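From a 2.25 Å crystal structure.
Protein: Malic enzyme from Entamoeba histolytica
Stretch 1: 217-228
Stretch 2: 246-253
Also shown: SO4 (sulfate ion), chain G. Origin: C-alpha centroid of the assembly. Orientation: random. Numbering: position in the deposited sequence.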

# COMPACT_ATOMS: atom_id res chain seq x y z
N ILE A 217 -31.51 20.12 20.75
CA ILE A 217 -31.16 20.05 19.33
C ILE A 217 -32.30 20.47 18.38
O ILE A 217 -32.04 21.22 17.37
CB ILE A 217 -30.57 18.68 18.94
CG1 ILE A 217 -29.81 18.77 17.60
CG2 ILE A 217 -31.62 17.52 19.04
CD1 ILE A 217 -29.11 17.47 17.22
N HIS A 218 -33.53 20.05 18.71
CA HIS A 218 -34.73 20.23 17.89
C HIS A 218 -35.27 21.66 17.96
O HIS A 218 -36.15 22.05 17.17
CB HIS A 218 -35.82 19.23 18.34
CG HIS A 218 -36.98 19.13 17.40
ND1 HIS A 218 -38.05 20.00 17.45
CD2 HIS A 218 -37.26 18.23 16.42
CE1 HIS A 218 -38.93 19.66 16.51
NE2 HIS A 218 -38.47 18.60 15.88
N GLU A 219 -34.76 22.44 18.92
CA GLU A 219 -35.24 23.80 19.13
C GLU A 219 -34.25 24.86 18.62
O GLU A 219 -34.51 26.07 18.79
CB GLU A 219 -35.66 24.02 20.60
CG GLU A 219 -36.89 23.09 21.08
CD GLU A 219 -38.23 23.28 20.26
OE1 GLU A 219 -38.70 24.45 20.13
OE2 GLU A 219 -38.82 22.26 19.75
N CYS A 220 -33.15 24.42 17.98
CA CYS A 220 -32.14 25.32 17.36
C CYS A 220 -32.29 25.70 15.89
O CYS A 220 -32.45 24.85 15.02
CB CYS A 220 -30.75 24.77 17.55
SG CYS A 220 -30.27 24.68 19.26
N ARG A 221 -32.19 26.98 15.59
CA ARG A 221 -32.11 27.37 14.22
C ARG A 221 -30.66 27.19 13.73
O ARG A 221 -29.70 27.76 14.28
CB ARG A 221 -32.60 28.83 14.05
CG ARG A 221 -34.14 29.06 14.26
CD ARG A 221 -34.53 30.51 13.78
NE ARG A 221 -34.18 30.62 12.37
CZ ARG A 221 -33.21 31.37 11.86
NH1 ARG A 221 -32.47 32.18 12.62
NH2 ARG A 221 -32.95 31.30 10.57
N MET A 222 -30.51 26.42 12.68
CA MET A 222 -29.18 26.14 12.15
C MET A 222 -29.02 26.61 10.70
O MET A 222 -29.85 26.23 9.85
CB MET A 222 -28.92 24.65 12.27
CG MET A 222 -28.98 24.17 13.72
SD MET A 222 -28.55 22.45 13.73
CE MET A 222 -29.11 21.95 15.40
N VAL A 223 -27.99 27.43 10.44
CA VAL A 223 -27.64 27.86 9.07
C VAL A 223 -26.35 27.16 8.54
O VAL A 223 -25.29 27.30 9.14
CB VAL A 223 -27.42 29.38 8.98
CG1 VAL A 223 -27.08 29.82 7.51
CG2 VAL A 223 -28.64 30.13 9.51
N PHE A 224 -26.46 26.46 7.40
CA PHE A 224 -25.34 25.81 6.76
C PHE A 224 -24.79 26.58 5.53
O PHE A 224 -25.51 26.76 4.56
CB PHE A 224 -25.72 24.41 6.35
CG PHE A 224 -26.00 23.50 7.52
CD1 PHE A 224 -27.22 23.58 8.20
CD2 PHE A 224 -25.07 22.53 7.91
CE1 PHE A 224 -27.51 22.70 9.30
CE2 PHE A 224 -25.34 21.64 8.99
CZ PHE A 224 -26.55 21.74 9.70
N ILE A 225 -23.54 27.06 5.61
CA ILE A 225 -22.93 27.83 4.50
C ILE A 225 -22.13 26.85 3.65
O ILE A 225 -21.05 26.34 4.08
CB ILE A 225 -21.96 28.95 4.97
CG1 ILE A 225 -22.51 29.79 6.13
CG2 ILE A 225 -21.45 29.81 3.77
CD1 ILE A 225 -23.70 30.58 5.86
N GLY A 226 -22.69 26.54 2.47
CA GLY A 226 -22.07 25.61 1.52
C GLY A 226 -22.92 24.36 1.37
O GLY A 226 -23.45 23.86 2.35
N ALA A 227 -23.06 23.86 0.14
CA ALA A 227 -23.77 22.64 -0.14
C ALA A 227 -22.86 21.55 -0.68
O ALA A 227 -23.31 20.66 -1.41
CB ALA A 227 -24.86 22.88 -1.13
N GLY A 228 -21.59 21.60 -0.29
CA GLY A 228 -20.66 20.54 -0.69
C GLY A 228 -20.99 19.20 -0.05
O GLY A 228 -21.99 19.07 0.67
N LYS A 246 -37.39 22.03 9.68
CA LYS A 246 -38.05 23.31 9.40
C LYS A 246 -37.20 24.51 9.89
O LYS A 246 -37.36 25.66 9.40
CB LYS A 246 -39.43 23.37 10.05
CG LYS A 246 -40.48 22.33 9.57
CD LYS A 246 -41.90 22.76 10.05
CE LYS A 246 -42.86 21.58 10.37
NZ LYS A 246 -43.08 20.70 9.19
N LYS A 247 -36.32 24.25 10.86
CA LYS A 247 -35.54 25.32 11.48
C LYS A 247 -34.14 25.50 10.84
O LYS A 247 -33.31 26.25 11.35
CB LYS A 247 -35.38 25.07 12.99
CG LYS A 247 -36.69 25.03 13.82
CD LYS A 247 -36.34 25.34 15.30
CE LYS A 247 -37.48 25.07 16.30
NZ LYS A 247 -37.94 23.65 16.24
N ILE A 248 -33.92 24.79 9.74
CA ILE A 248 -32.60 24.63 9.10
C ILE A 248 -32.54 25.32 7.71
O ILE A 248 -33.43 25.11 6.89
CB ILE A 248 -32.28 23.10 8.97
CG1 ILE A 248 -31.72 22.55 10.28
CG2 ILE A 248 -31.26 22.82 7.89
CD1 ILE A 248 -31.50 21.10 10.23
N VAL A 249 -31.52 26.12 7.44
CA VAL A 249 -31.32 26.57 6.07
C VAL A 249 -29.92 26.19 5.56
O VAL A 249 -28.92 26.55 6.21
CB VAL A 249 -31.28 28.11 5.91
CG1 VAL A 249 -31.70 28.51 4.50
CG2 VAL A 249 -32.00 28.84 7.00
N MET A 250 -29.84 25.55 4.40
CA MET A 250 -28.56 25.46 3.66
C MET A 250 -28.38 26.49 2.48
O MET A 250 -29.31 26.75 1.72
CB MET A 250 -28.35 24.03 3.20
CG MET A 250 -27.17 23.83 2.31
SD MET A 250 -26.59 22.14 2.51
CE MET A 250 -27.46 21.19 1.33
N PHE A 251 -27.18 27.06 2.30
CA PHE A 251 -26.90 27.90 1.11
C PHE A 251 -25.86 27.29 0.17
O PHE A 251 -24.83 26.76 0.62
CB PHE A 251 -26.46 29.31 1.49
CG PHE A 251 -27.49 30.12 2.23
CD1 PHE A 251 -27.82 29.82 3.57
CD2 PHE A 251 -28.14 31.21 1.60
CE1 PHE A 251 -28.79 30.58 4.26
CE2 PHE A 251 -29.12 32.00 2.31
CZ PHE A 251 -29.44 31.69 3.62
N ASP A 252 -26.12 27.35 -1.14
CA ASP A 252 -25.08 27.08 -2.12
C ASP A 252 -24.58 28.41 -2.74
O ASP A 252 -24.86 29.49 -2.18
CB ASP A 252 -25.56 26.07 -3.15
CG ASP A 252 -26.62 26.62 -4.04
OD1 ASP A 252 -26.90 27.82 -3.90
OD2 ASP A 252 -27.16 25.85 -4.86
N SER A 253 -23.82 28.36 -3.84
CA SER A 253 -23.29 29.60 -4.48
C SER A 253 -24.38 30.60 -4.92
O SER A 253 -24.19 31.82 -4.84
CB SER A 253 -22.35 29.28 -5.66
OG SER A 253 -22.89 28.30 -6.55
S SO4 G . -21.79 25.08 -3.03
O1 SO4 G . -21.93 26.12 -1.99
O2 SO4 G . -22.88 24.10 -3.06
O3 SO4 G . -21.72 25.66 -4.39
O4 SO4 G . -20.61 24.31 -2.65
O HOH W 1 -40.87 23.45 18.08
O HOH W 2 -33.43 28.65 10.21

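The shortest polar contact between the two stretches is made by a side chain. K247 directs its CA-to-CB bond toward stretch 1 and runs extended through chi2 and chi3 (both t) before turning at chi4 (p), which brings NZ within 2.6 Å of H218 O in a hydrogen bond. A long salt bridge joins the same NZ to E219 OE2 at 3.9 Å. E219 OE2 also accepts a weak hydrogen bond from H218 ND1 (3.3 Å) and a stronger one from water 1 (2.9 Å). The length of the lysine lets NZ hydrogen-bond the carbonyl while staying within long salt-bridge range of the carboxylate, and its methylene groups cover the turn: K247 CE lies 3.8 Å from E219 CA, and K247 CB 3.6 Å from C220 O. No other residue of either stretch has as much area covered by its partner.

Beyond this anchor, strands 222-225 and 248-252 run parallel, their axes 13° apart. Their ladder opens with M222 N donating to K247 O (3.1 Å) and continues with V249 N to M222 O (2.9 Å), F224 N to V249 O (2.7 Å) and F251 N to F224 O (2.8 Å). G226 N to F251 O (2.8 Å) extends it past the end of the first strand. At the opposite end from G226, water 2 donates to K247 O (2.7 Å) and accepts a weak hydrogen bond from R221 NH2 (2.7 Å).

Side chains alternate between the sheet faces. M222, F224, I248 and M250 share one: M222 CB meets I248 CG1 at 4.0 Å, F224 CE1 reaches I248 CG2 at 4.0 Å, and F224 CB packs 4.1 Å from M250 CB. On the other, V223 CG1 lies 3.8 Å from F251 CE1, and V223 CG2 is 4.4 Å from V249 CG2. These residues are buried, and their apolar side chains suit a setting in which the backbone polar groups pair across the strands.

Where the strands end, G226 has phi/psi of 114/139, at which a CB would be jammed against the preceding carbonyl oxygen; this alone calls for glycine. A227 points its small methyl toward stretch 2, with CB 4.0 Å from M250 CE and 3.8 Å from D252 CB. A sulfate, probably from the crystallisation liquor, sits beside this turn, accepting weak hydrogen bonds from A227 N to O2 (3.2 Å) and O1 (3.3 Å) and from S253 N to O3 (3.5 Å). Altogether the contact buries 723 Å², both sides summed.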